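PDB 3H7O: group 3 allergen SMIPP-S Yv6023A04 from Sarcoptes scabiei type hominis, which has the fold of an S1-family serine protease, but is a scabies mite paralogue regarded as inactivated, so proteolytic activity is not expected. Local coordinates for residues T187-A198 against E209-Y217; I8-A16 against D123-D131. The protein carries 3 engineered substitutions. All coordinates share one frame; numbering follows the deposited sequence.

How the contacts relate
Both contacts are buried and about equally deep, their centres about 12 Å apart, yet they do different work. Contact 1 lies within one sheet: strands 192-197 and 209-213 pair as an antiparallel hairpin, held by backbone hydrogen bonds with apolar side chains packed on the faces. Contact 2 joins two sheets, setting 8-16, which leads into the first barrel, against strand 123-128 of the second; hydroxyls, ordered water and scattered apolar touches replace backbone pairing. Strand 186-189 ties them together. It pairs with strand 192-197 within contact 1 and with strand 123-128 of contact 2, and its Val188 also packs on Trp13.

Contact 1 of 2, residues T187-A198 against E209-Y217; sequences TVQQDTLVGVAA and EVFTKVGSY. Engineered in segment 187-198: Gln190 (natural residue Asn).
Phe211 and Thr187 meet in the closely packed part of this contact. With CG swung beside its own backbone N (chi1 -60°), the Phe211 ring lies over the face it shares with Ala197, and Thr187 CG2 lies over one face of the ring in a CH-pi contact, 4.3 Å from the centroid. Thr187 OG1 comes to 3.1 Å from Phe211 CD1. Small residues suit this neighbourhood: Ala197 reaches the ring with a lone methyl, and a CB on Gly195 would be tight against Phe211 CB. Val194 and Gly195 both face Thr187 in a classic beta bulge, Thr187 O accepting from both N-H groups. Past the strand end, Val214 turns in, its CG2 3.8 Å from Val196 CG2 and its CB 3.5 Å from Leu193 O, a buried carbonyl without a polar partner.

Backbone bonds set the register. Val196 and Thr212 form a hydrogen-bonded pair, with Val196 N 3.0 Å from Thr212 O and Thr212 N 2.8 Å from Val196 O; Ala198 N adds a bond of 2.8 Å to Val210 O. Val214 N reaches Val194 O from above the carbonyl plane, 47° out of it.

The margins are looser: water 1 bridges Val194 O and Gly215 N, water 2 Ala197 O and Thr212 OG1, water 3 Ala198 O, Glu209 OE1 and Val210 N. Lys213, on the face of Phe211 and Ala197, is partly exposed. This antiparallel hairpin belongs to the second barrel of the chymotrypsin fold, where in active relatives its strands border the primary specificity pocket.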
loop_
_atom_site.group_PDB
_atom_site.type_symbol
_atom_site.label_atom_id
_atom_site.label_comp_id
_atom_site.label_asym_id
_atom_site.label_seq_id
_atom_site.Cartn_x
_atom_site.Cartn_y
_atom_site.Cartn_z
ATOM N N THR A 187 -2.696 1.236 -5.145
ATOM C CA THR A 187 -3.724 2.078 -5.731
ATOM C C THR A 187 -3.455 2.186 -7.223
ATOM O O THR A 187 -2.385 2.641 -7.649
ATOM C CB THR A 187 -3.789 3.452 -5.047
ATOM O OG1 THR A 187 -3.738 3.272 -3.624
ATOM C CG2 THR A 187 -5.082 4.156 -5.398
ATOM N N VAL A 188 -4.424 1.737 -8.015
ATOM C CA VAL A 188 -4.182 1.514 -9.437
ATOM C C VAL A 188 -5.148 2.241 -10.363
ATOM O O VAL A 188 -6.219 2.700 -9.951
ATOM C CB VAL A 188 -4.179 -0.013 -9.806
ATOM C CG1 VAL A 188 -3.087 -0.768 -9.051
ATOM C CG2 VAL A 188 -5.546 -0.651 -9.566
ATOM N N GLN A 189 -4.725 2.359 -11.615
ATOM C CA GLN A 189 -5.614 2.625 -12.736
ATOM C C GLN A 189 -5.308 1.537 -13.759
ATOM O O GLN A 189 -4.159 1.386 -14.196
ATOM C CB GLN A 189 -5.391 4.028 -13.297
ATOM C CG GLN A 189 -5.845 5.126 -12.342
ATOM C CD GLN A 189 -5.668 6.525 -12.897
ATOM O OE1 GLN A 189 -4.642 6.848 -13.502
ATOM N NE2 GLN A 189 -6.665 7.373 -12.675
ATOM N N GLN A 190 -6.334 0.761 -14.106
ATOM C CA GLN A 190 -6.173 -0.492 -14.854
ATOM C C GLN A 190 -5.275 -1.462 -14.068
ATOM O O GLN A 190 -5.658 -1.918 -12.990
ATOM C CB GLN A 190 -5.670 -0.241 -16.282
ATOM N N ASP A 191 -4.089 -1.773 -14.583
ATOM C CA ASP A 191 -3.130 -2.563 -13.811
ATOM C C ASP A 191 -1.844 -1.775 -13.525
ATOM O O ASP A 191 -0.806 -2.355 -13.181
ATOM C CB ASP A 191 -2.851 -3.923 -14.475
ATOM C CG ASP A 191 -2.080 -3.803 -15.779
ATOM O OD1 ASP A 191 -2.322 -2.851 -16.548
ATOM O OD2 ASP A 191 -1.230 -4.680 -16.037
ATOM N N THR A 192 -1.936 -0.450 -13.662
ATOM C CA THR A 192 -0.819 0.454 -13.403
ATOM C C THR A 192 -0.889 1.026 -11.991
ATOM O O THR A 192 -1.868 1.676 -11.611
ATOM C CB THR A 192 -0.755 1.605 -14.436
ATOM O OG1 THR A 192 -0.567 1.061 -15.747
ATOM C CG2 THR A 192 0.398 2.559 -14.130
ATOM N N LEU A 193 0.171 0.777 -11.230
ATOM C CA LEU A 193 0.293 1.234 -9.855
ATOM C C LEU A 193 0.592 2.731 -9.811
ATOM O O LEU A 193 1.711 3.156 -10.101
ATOM C CB LEU A 193 1.411 0.451 -9.170
ATOM C CG LEU A 193 1.579 0.514 -7.656
ATOM C CD1 LEU A 193 0.349 -0.043 -6.947
ATOM C CD2 LEU A 193 2.820 -0.273 -7.289
ATOM N N VAL A 194 -0.408 3.527 -9.446
ATOM C CA VAL A 194 -0.252 4.985 -9.436
ATOM C C VAL A 194 -0.017 5.541 -8.035
ATOM O O VAL A 194 0.567 6.613 -7.879
ATOM C CB VAL A 194 -1.434 5.708 -10.136
ATOM C CG1 VAL A 194 -1.564 5.225 -11.582
ATOM C CG2 VAL A 194 -2.741 5.492 -9.382
ATOM N N GLY A 195 -0.453 4.798 -7.020
ATOM C CA GLY A 195 -0.292 5.234 -5.640
ATOM C C GLY A 195 -0.008 4.118 -4.651
ATOM O O GLY A 195 -0.303 2.948 -4.909
ATOM N N VAL A 196 0.591 4.502 -3.528
ATOM C CA VAL A 196 0.717 3.657 -2.347
ATOM C C VAL A 196 0.032 4.434 -1.232
ATOM O O VAL A 196 0.416 5.572 -0.947
ATOM C CB VAL A 196 2.204 3.416 -1.961
ATOM C CG1 VAL A 196 2.312 2.628 -0.660
ATOM C CG2 VAL A 196 2.945 2.693 -3.080
ATOM N N ALA A 197 -0.990 3.839 -0.617
ATOM C CA ALA A 197 -1.758 4.546 0.407
ATOM C C ALA A 197 -0.890 5.012 1.574
ATOM O O ALA A 197 -0.056 4.263 2.093
ATOM C CB ALA A 197 -2.918 3.694 0.905
ATOM N N ALA A 198 -1.079 6.272 1.953
ATOM C CA ALA A 198 -0.513 6.815 3.175
ATOM C C ALA A 198 -1.610 6.776 4.224
ATOM O O ALA A 198 -2.786 6.603 3.884
ATOM C CB ALA A 198 -0.033 8.242 2.945
ATOM N N GLU A 209 -8.361 10.745 1.526
ATOM C CA GLU A 209 -7.256 9.808 1.662
ATOM C C GLU A 209 -6.032 10.360 0.935
ATOM O O GLU A 209 -6.166 11.050 -0.078
ATOM C CB GLU A 209 -7.641 8.428 1.115
ATOM C CG GLU A 209 -8.882 7.798 1.771
ATOM C CD GLU A 209 -8.721 7.522 3.269
ATOM O OE1 GLU A 209 -7.576 7.356 3.747
ATOM O OE2 GLU A 209 -9.753 7.451 3.972
ATOM N N VAL A 210 -4.847 10.062 1.462
ATOM C CA VAL A 210 -3.597 10.508 0.848
ATOM C C VAL A 210 -2.800 9.312 0.354
ATOM O O VAL A 210 -2.727 8.277 1.025
ATOM C CB VAL A 210 -2.741 11.366 1.819
ATOM C CG1 VAL A 210 -1.412 11.799 1.161
ATOM C CG2 VAL A 210 -3.518 12.595 2.255
ATOM N N PHE A 211 -2.209 9.469 -0.825
ATOM C CA PHE A 211 -1.453 8.411 -1.477
ATOM C C PHE A 211 -0.113 8.951 -1.917
ATOM O O PHE A 211 -0.040 10.027 -2.505
ATOM C CB PHE A 211 -2.214 7.891 -2.698
ATOM C CG PHE A 211 -3.565 7.326 -2.366
ATOM C CD1 PHE A 211 -3.707 5.981 -2.055
ATOM C CD2 PHE A 211 -4.691 8.147 -2.337
ATOM C CE1 PHE A 211 -4.957 5.451 -1.723
ATOM C CE2 PHE A 211 -5.944 7.631 -2.008
ATOM C CZ PHE A 211 -6.074 6.278 -1.705
ATOM N N THR A 212 0.946 8.208 -1.622
ATOM C CA THR A 212 2.263 8.517 -2.153
ATOM C C THR A 212 2.220 8.272 -3.656
ATOM O O THR A 212 1.810 7.200 -4.107
ATOM C CB THR A 212 3.354 7.649 -1.496
ATOM O OG1 THR A 212 3.395 7.925 -0.092
ATOM C CG2 THR A 212 4.724 7.948 -2.102
ATOM N N LYS A 213 2.631 9.282 -4.416
ATOM C CA LYS A 213 2.600 9.242 -5.868
ATOM C C LYS A 213 3.744 8.372 -6.395
ATOM O O LYS A 213 4.911 8.756 -6.326
ATOM C CB LYS A 213 2.679 10.673 -6.406
ATOM C CG LYS A 213 2.506 10.828 -7.907
ATOM C CD LYS A 213 2.082 12.250 -8.281
ATOM C CE LYS A 213 2.966 13.320 -7.640
ATOM N NZ LYS A 213 3.088 14.531 -8.508
ATOM N N VAL A 214 3.398 7.194 -6.910
ATOM C CA VAL A 214 4.395 6.220 -7.374
ATOM C C VAL A 214 5.274 6.806 -8.491
ATOM O O VAL A 214 6.483 6.564 -8.529
ATOM C CB VAL A 214 3.742 4.866 -7.788
ATOM C CG1 VAL A 214 4.771 3.915 -8.392
ATOM C CG2 VAL A 214 3.089 4.202 -6.584
ATOM N N GLY A 215 4.667 7.605 -9.366
ATOM C CA GLY A 215 5.391 8.277 -10.453
ATOM C C GLY A 215 6.598 9.084 -9.996
ATOM O O GLY A 215 7.585 9.197 -10.724
ATOM N N SER A 216 6.521 9.634 -8.784
ATOM C CA SER A 216 7.613 10.431 -8.218
ATOM C C SER A 216 8.824 9.600 -7.798
ATOM O O SER A 216 9.923 10.139 -7.652
ATOM C CB SER A 216 7.114 11.241 -7.025
ATOM O OG SER A 216 6.063 12.105 -7.408
ATOM N N TYR A 217 8.618 8.298 -7.608
ATOM C CA TYR A 217 9.666 7.399 -7.113
ATOM C C TYR A 217 10.030 6.289 -8.094
ATOM O O TYR A 217 10.846 5.422 -7.773
ATOM C CB TYR A 217 9.244 6.773 -5.776
ATOM C CG TYR A 217 8.974 7.790 -4.690
ATOM C CD1 TYR A 217 9.995 8.218 -3.840
ATOM C CD2 TYR A 217 7.698 8.329 -4.517
ATOM C CE1 TYR A 217 9.750 9.154 -2.845
ATOM C CE2 TYR A 217 7.443 9.271 -3.527
ATOM C CZ TYR A 217 8.471 9.676 -2.694
ATOM O OH TYR A 217 8.221 10.607 -1.712
HETATM O O HOH W 1 1.951 7.794 -9.995
HETATM O O HOH W 2 2.332 5.967 1.510
HETATM O O HOH W 3 -4.892 8.203 3.735
#

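Contact 2 of 2, residues I8-A16 against D123-D131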
loop_
_atom_site.group_PDB
_atom_site.type_symbol
_atom_site.label_atom_id
_atom_site.label_comp_id
_atom_site.label_asym_id
_atom_site.label_seq_id
_atom_site.Cartn_x
_atom_site.Cartn_y
_atom_site.Cartn_z
ATOM N N ILE A 8 -9.172 -11.756 -4.920
ATOM C CA ILE A 8 -7.764 -11.448 -5.186
ATOM C C ILE A 8 -7.427 -11.405 -6.681
ATOM O O ILE A 8 -6.565 -10.637 -7.107
ATOM C CB ILE A 8 -6.786 -12.377 -4.381
ATOM C CG1 ILE A 8 -5.333 -11.894 -4.505
ATOM C CG2 ILE A 8 -6.921 -13.841 -4.803
ATOM C CD1 ILE A 8 -5.077 -10.503 -3.916
ATOM N N LYS A 9 -8.145 -12.195 -7.475
ATOM C CA LYS A 9 -7.919 -12.246 -8.919
ATOM C C LYS A 9 -8.252 -10.935 -9.648
ATOM O O LYS A 9 -7.816 -10.728 -10.784
ATOM C CB LYS A 9 -8.653 -13.439 -9.540
ATOM C CG LYS A 9 -7.955 -14.771 -9.249
ATOM C CD LYS A 9 -8.503 -15.932 -10.067
ATOM C CE LYS A 9 -8.225 -15.794 -11.574
ATOM N NZ LYS A 9 -6.794 -15.615 -11.931
ATOM N N GLN A 10 -9.007 -10.056 -8.985
ATOM C CA GLN A 10 -9.300 -8.715 -9.505
ATOM C C GLN A 10 -8.131 -7.758 -9.297
ATOM O O GLN A 10 -7.895 -6.865 -10.115
ATOM C CB GLN A 10 -10.555 -8.137 -8.843
ATOM C CG GLN A 10 -11.843 -8.868 -9.185
ATOM C CD GLN A 10 -12.219 -8.742 -10.647
ATOM O OE1 GLN A 10 -12.156 -9.715 -11.399
ATOM N NE2 GLN A 10 -12.606 -7.539 -11.061
ATOM N N VAL A 11 -7.413 -7.944 -8.190
ATOM C CA VAL A 11 -6.289 -7.086 -7.819
ATOM C C VAL A 11 -5.082 -7.942 -7.390
ATOM O O VAL A 11 -4.614 -7.836 -6.254
ATOM C CB VAL A 11 -6.699 -6.063 -6.708
ATOM C CG1 VAL A 11 -7.601 -4.978 -7.291
ATOM C CG2 VAL A 11 -7.407 -6.760 -5.544
ATOM N N PRO A 12 -4.567 -8.789 -8.310
ATOM C CA PRO A 12 -3.598 -9.840 -7.969
ATOM C C PRO A 12 -2.215 -9.359 -7.520
ATOM O O PRO A 12 -1.392 -10.173 -7.090
ATOM C CB PRO A 12 -3.491 -10.646 -9.269
ATOM C CG PRO A 12 -3.828 -9.681 -10.336
ATOM C CD PRO A 12 -4.878 -8.790 -9.755
ATOM N N TRP A 13 -1.974 -8.055 -7.617
ATOM C CA TRP A 13 -0.751 -7.428 -7.120
ATOM C C TRP A 13 -0.815 -7.124 -5.626
ATOM O O TRP A 13 0.192 -6.744 -5.030
ATOM C CB TRP A 13 -0.493 -6.126 -7.888
ATOM C CG TRP A 13 -1.737 -5.323 -8.046
ATOM C CD1 TRP A 13 -2.305 -4.498 -7.120
ATOM C CD2 TRP A 13 -2.603 -5.307 -9.185
ATOM N NE1 TRP A 13 -3.464 -3.954 -7.617
ATOM C CE2 TRP A 13 -3.672 -4.435 -8.884
ATOM C CE3 TRP A 13 -2.578 -5.945 -10.434
ATOM C CZ2 TRP A 13 -4.704 -4.175 -9.788
ATOM C CZ3 TRP A 13 -3.609 -5.687 -11.335
ATOM C CH2 TRP A 13 -4.656 -4.808 -11.004
ATOM N N THR A 14 -2.000 -7.271 -5.032
ATOM C CA THR A 14 -2.218 -6.900 -3.635
ATOM C C THR A 14 -1.625 -7.948 -2.701
ATOM O O THR A 14 -1.804 -9.155 -2.905
ATOM C CB THR A 14 -3.730 -6.721 -3.314
ATOM O OG1 THR A 14 -4.339 -5.876 -4.302
ATOM C CG2 THR A 14 -3.937 -6.101 -1.931
ATOM N N VAL A 15 -0.909 -7.477 -1.683
ATOM C CA VAL A 15 -0.404 -8.358 -0.631
ATOM C C VAL A 15 -0.649 -7.728 0.734
ATOM O O VAL A 15 -0.958 -6.538 0.832
ATOM C CB VAL A 15 1.118 -8.697 -0.793
ATOM C CG1 VAL A 15 1.410 -9.277 -2.163
ATOM C CG2 VAL A 15 1.994 -7.482 -0.531
ATOM N N ALA A 16 -0.531 -8.547 1.777
ATOM C CA ALA A 16 -0.446 -8.063 3.144
ATOM C C ALA A 16 0.998 -8.171 3.615
ATOM O O ALA A 16 1.648 -9.214 3.432
ATOM C CB ALA A 16 -1.366 -8.869 4.061
ATOM N N ASP A 123 -10.862 8.111 -11.491
ATOM C CA ASP A 123 -10.931 7.124 -10.426
ATOM C C ASP A 123 -9.614 6.381 -10.241
ATOM O O ASP A 123 -8.910 6.098 -11.211
ATOM C CB ASP A 123 -12.061 6.125 -10.686
ATOM C CG ASP A 123 -13.429 6.680 -10.328
ATOM O OD1 ASP A 123 -13.502 7.756 -9.691
ATOM O OD2 ASP A 123 -14.435 6.029 -10.681
ATOM N N VAL A 124 -9.287 6.098 -8.984
ATOM C CA VAL A 124 -8.219 5.161 -8.640
ATOM C C VAL A 124 -8.798 4.032 -7.793
ATOM O O VAL A 124 -9.715 4.251 -6.995
ATOM C CB VAL A 124 -7.024 5.837 -7.904
ATOM C CG1 VAL A 124 -6.254 6.760 -8.851
ATOM C CG2 VAL A 124 -7.485 6.587 -6.652
ATOM N N LEU A 125 -8.274 2.827 -7.984
ATOM C CA LEU A 125 -8.767 1.657 -7.275
ATOM C C LEU A 125 -7.777 1.283 -6.184
ATOM O O LEU A 125 -6.642 0.892 -6.467
ATOM C CB LEU A 125 -8.988 0.486 -8.251
ATOM C CG LEU A 125 -9.504 -0.865 -7.722
ATOM C CD1 LEU A 125 -10.960 -0.782 -7.276
ATOM C CD2 LEU A 125 -9.346 -1.956 -8.783
ATOM N N VAL A 126 -8.208 1.424 -4.935
ATOM C CA VAL A 126 -7.396 1.033 -3.789
ATOM C C VAL A 126 -7.864 -0.349 -3.332
ATOM O O VAL A 126 -9.058 -0.624 -3.334
ATOM C CB VAL A 126 -7.475 2.089 -2.639
ATOM C CG1 VAL A 126 -8.907 2.279 -2.135
ATOM C CG2 VAL A 126 -6.530 1.730 -1.489
ATOM N N SER A 127 -6.922 -1.222 -2.981
ATOM C CA SER A 127 -7.269 -2.544 -2.456
ATOM C C SER A 127 -6.409 -2.896 -1.244
ATOM O O SER A 127 -5.253 -2.475 -1.142
ATOM C CB SER A 127 -7.139 -3.618 -3.542
ATOM O OG SER A 127 -5.802 -3.704 -4.012
ATOM N N GLY A 128 -6.984 -3.668 -0.328
ATOM C CA GLY A 128 -6.304 -4.038 0.906
ATOM C C GLY A 128 -7.245 -4.609 1.948
ATOM O O GLY A 128 -8.399 -4.927 1.652
ATOM N N TYR A 129 -6.750 -4.698 3.181
ATOM C CA TYR A 129 -7.354 -5.545 4.206
ATOM C C TYR A 129 -7.791 -4.807 5.466
ATOM O O TYR A 129 -8.451 -5.390 6.323
ATOM C CB TYR A 129 -6.383 -6.674 4.573
ATOM C CG TYR A 129 -5.997 -7.535 3.390
ATOM C CD1 TYR A 129 -6.806 -8.595 2.987
ATOM C CD2 TYR A 129 -4.827 -7.281 2.666
ATOM C CE1 TYR A 129 -6.462 -9.388 1.897
ATOM C CE2 TYR A 129 -4.468 -8.076 1.574
ATOM C CZ TYR A 129 -5.296 -9.124 1.197
ATOM O OH TYR A 129 -4.968 -9.910 0.121
ATOM N N GLY A 130 -7.417 -3.534 5.582
ATOM C CA GLY A 130 -7.753 -2.746 6.769
ATOM C C GLY A 130 -6.975 -3.198 7.991
ATOM O O GLY A 130 -5.909 -3.811 7.866
ATOM N N ASP A 131 -7.514 -2.895 9.171
ATOM C CA ASP A 131 -6.878 -3.235 10.444
ATOM C C ASP A 131 -6.932 -4.730 10.726
ATOM O O ASP A 131 -7.971 -5.372 10.534
ATOM C CB ASP A 131 -7.539 -2.472 11.598
ATOM C CG ASP A 131 -7.184 -0.997 11.611
ATOM O OD1 ASP A 131 -6.141 -0.622 11.031
ATOM O OD2 ASP A 131 -7.947 -0.213 12.218
HETATM O O HOH W 4 -5.383 -2.061 -6.223
HETATM O O HOH W 5 -3.016 -11.181 -1.257
#
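Thr14 and Ser127 face each other through their hydroxyls, with Thr14 OG1 2.6 Å from Ser127 OG, a distance suited to a hydrogen bond, although the bond is not settled, since another acceptor lies within reach of the same proton. Ser127 OG sits between its backbone N and carbonyl carbon (chi1 62°), which turns it toward Thr14, where the strand of 8-16 begins. Thr14 OG1 gives its own proton to Val11 O at 2.8 Å, and Val11 O also accepts from Thr14 N; this double grip pins the type I turn from Val11 to Thr14 and fixes the rotation of the threonine.

Water extends the polar network. Water 4 lies in the plane of the Trp13 indole at its edge, accepting from NE1 at 3.0 Å; it donates to Leu125 O and is also bonded to Ser127 OG. Further along, water 5 donates to both Thr14 O and Tyr129 OH, the latter 2.7 Å away, while that hydroxyl is also bonded to Ser59 O.

Apolar contacts fill the flanks. Branched Val11 serves two neighbours: CG1 meets Leu125 CD2 at 3.8 Å, and CG2 rests on Ser127 CB at 3.7 Å. Ala16 CB, small enough to fit beside the Tyr129 ring, lies 4.1 Å from Tyr129 CE2.

Two contacts with oxygen complete the surroundings of that ring: it presents its edge, in plane, to Val15 O, and Ile8 CD1 approaches the phenol oxygen.

Here the first barrel of the chymotrypsin fold meets the second, and the meeting is made by side chains and water. Two ordered waters give partners to Thr14 O, Leu125 O and Trp13 NE1, and the Thr14 hydroxyl gives one to Val11 O, where the backbones stand too far apart to pair directly, so the two sheets are joined without merging into one.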